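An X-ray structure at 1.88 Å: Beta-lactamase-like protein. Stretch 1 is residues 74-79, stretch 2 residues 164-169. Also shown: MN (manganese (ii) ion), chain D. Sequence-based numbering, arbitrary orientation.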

# COMPACT_ATOMS: atom_id res chain seq x y z
N ILE A 74 -18.00 -2.97 1.69
CA ILE A 74 -16.79 -3.15 2.47
C ILE A 74 -17.14 -3.16 3.95
O ILE A 74 -17.88 -2.30 4.43
CB ILE A 74 -15.75 -2.04 2.18
CG1 ILE A 74 -15.40 -2.04 0.68
CG2 ILE A 74 -14.50 -2.22 3.07
CD1 ILE A 74 -14.52 -0.90 0.24
N VAL A 75 -16.62 -4.15 4.66
CA VAL A 75 -16.89 -4.30 6.09
C VAL A 75 -15.57 -4.24 6.86
O VAL A 75 -14.62 -4.93 6.49
CB VAL A 75 -17.61 -5.64 6.37
CG1 VAL A 75 -17.87 -5.79 7.87
CG2 VAL A 75 -18.93 -5.69 5.62
N TYR A 76 -15.51 -3.44 7.93
CA TYR A 76 -14.28 -3.31 8.71
C TYR A 76 -14.29 -4.05 10.05
O TYR A 76 -15.28 -3.98 10.79
CB TYR A 76 -13.97 -1.83 8.97
CG TYR A 76 -13.45 -1.14 7.72
CD1 TYR A 76 -14.32 -0.47 6.86
CD2 TYR A 76 -12.11 -1.17 7.40
CE1 TYR A 76 -13.86 0.15 5.71
CE2 TYR A 76 -11.63 -0.56 6.25
CZ TYR A 76 -12.51 0.12 5.41
OH TYR A 76 -12.05 0.73 4.26
N THR A 77 -13.18 -4.71 10.37
CA THR A 77 -13.00 -5.29 11.71
C THR A 77 -12.61 -4.21 12.74
O THR A 77 -13.14 -4.18 13.86
CB THR A 77 -11.93 -6.40 11.71
OG1 THR A 77 -10.68 -5.86 11.25
CG2 THR A 77 -12.34 -7.57 10.82
N HIS A 78 -11.68 -3.32 12.35
CA HIS A 78 -11.20 -2.25 13.22
C HIS A 78 -10.32 -1.29 12.43
O HIS A 78 -10.12 -1.47 11.23
CB HIS A 78 -10.43 -2.78 14.46
CG HIS A 78 -9.14 -3.48 14.14
ND1 HIS A 78 -9.04 -4.51 13.23
CD2 HIS A 78 -7.89 -3.34 14.66
CE1 HIS A 78 -7.80 -4.96 13.19
NE2 HIS A 78 -7.08 -4.26 14.04
N GLY A 79 -9.78 -0.28 13.12
CA GLY A 79 -9.17 0.86 12.45
C GLY A 79 -7.65 0.95 12.38
O GLY A 79 -7.11 1.99 11.97
N GLU A 164 -12.32 -3.45 22.36
CA GLU A 164 -13.28 -4.34 21.69
C GLU A 164 -13.36 -4.02 20.19
O GLU A 164 -13.54 -2.86 19.82
CB GLU A 164 -14.68 -4.25 22.31
CG GLU A 164 -15.70 -5.18 21.64
CD GLU A 164 -17.12 -5.03 22.17
OE1 GLU A 164 -17.42 -5.56 23.25
OE2 GLU A 164 -17.94 -4.38 21.49
N ILE A 165 -13.21 -5.03 19.35
CA ILE A 165 -13.36 -4.89 17.89
C ILE A 165 -14.31 -5.99 17.41
O ILE A 165 -14.84 -6.75 18.23
CB ILE A 165 -12.00 -4.97 17.14
CG1 ILE A 165 -11.42 -6.39 17.20
CG2 ILE A 165 -11.01 -3.95 17.70
CD1 ILE A 165 -10.32 -6.65 16.14
N TYR A 166 -14.53 -6.08 16.10
CA TYR A 166 -15.43 -7.11 15.55
C TYR A 166 -14.74 -8.14 14.67
O TYR A 166 -13.88 -7.82 13.85
CB TYR A 166 -16.54 -6.47 14.71
CG TYR A 166 -17.64 -5.80 15.51
CD1 TYR A 166 -18.06 -6.31 16.73
CD2 TYR A 166 -18.26 -4.65 15.04
CE1 TYR A 166 -19.07 -5.69 17.46
CE2 TYR A 166 -19.26 -4.02 15.76
CZ TYR A 166 -19.67 -4.55 16.97
OH TYR A 166 -20.67 -3.92 17.68
N GLY A 167 -15.18 -9.39 14.82
CA GLY A 167 -15.03 -10.38 13.77
C GLY A 167 -16.42 -10.54 13.19
O GLY A 167 -17.34 -9.85 13.63
N TYR A 168 -16.61 -11.41 12.21
CA TYR A 168 -17.94 -11.58 11.63
C TYR A 168 -18.28 -13.01 11.33
O TYR A 168 -17.43 -13.76 10.88
CB TYR A 168 -18.08 -10.75 10.34
CG TYR A 168 -17.93 -9.27 10.59
CD1 TYR A 168 -16.68 -8.65 10.49
CD2 TYR A 168 -19.02 -8.50 10.97
CE1 TYR A 168 -16.54 -7.29 10.74
CE2 TYR A 168 -18.89 -7.15 11.23
CZ TYR A 168 -17.65 -6.55 11.11
OH TYR A 168 -17.55 -5.21 11.37
N ARG A 169 -19.53 -13.39 11.57
CA ARG A 169 -20.00 -14.69 11.15
C ARG A 169 -20.98 -14.49 10.00
O ARG A 169 -21.84 -13.62 10.06
CB ARG A 169 -20.68 -15.46 12.29
CG ARG A 169 -21.26 -16.79 11.83
CD ARG A 169 -21.85 -17.60 12.97
NE ARG A 169 -22.36 -18.88 12.49
CZ ARG A 169 -22.36 -20.01 13.19
NH1 ARG A 169 -21.87 -20.03 14.43
NH2 ARG A 169 -22.84 -21.14 12.66
MN MN D . -5.05 -4.50 14.99

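Two hydrogen bonds tie the loop that follows strand 74-75 to strand 164-169, and both acceptors are backbone carbonyls of the loop. Y166 N donates to T77 O at 3.2 Å with an N-H...O angle of 172°, a nearly straight bond at the point where the CA atoms of the two stretches come nearest, T77 CA lying 4.9 Å from Y166 CA. One residue earlier, the carbonyl of Y76 is taken up by a side chain instead: Y168 OH donates to Y76 O at 2.6 Å, so the tyrosine hydroxyl, though buried, has an acceptor. The CA-to-CB bond of Y76 points away from the strand, and its OH is hydrogen-bonded elsewhere in the structure.

The ring that carries the Y168 hydroxyl also packs against V75, whose CG1 sits over one face, 3.7 Å from the ring centroid and 3.3 Å from Y168 CZ. T77 CA and Y76 O lie at the ring's edge.

H78 has both ring nitrogens engaged. ND1 donates to T77 OG1 at 2.9 Å, and NE2 binds the manganese ion (MN) at 2.2 Å, alongside five atoms from elsewhere in the structure. T77 OG1 has a further hydrogen bond elsewhere. I165 covers one face of the imidazole, its CD1 4.0 Å from the centroid, leaving the in-plane nitrogens free for these partners.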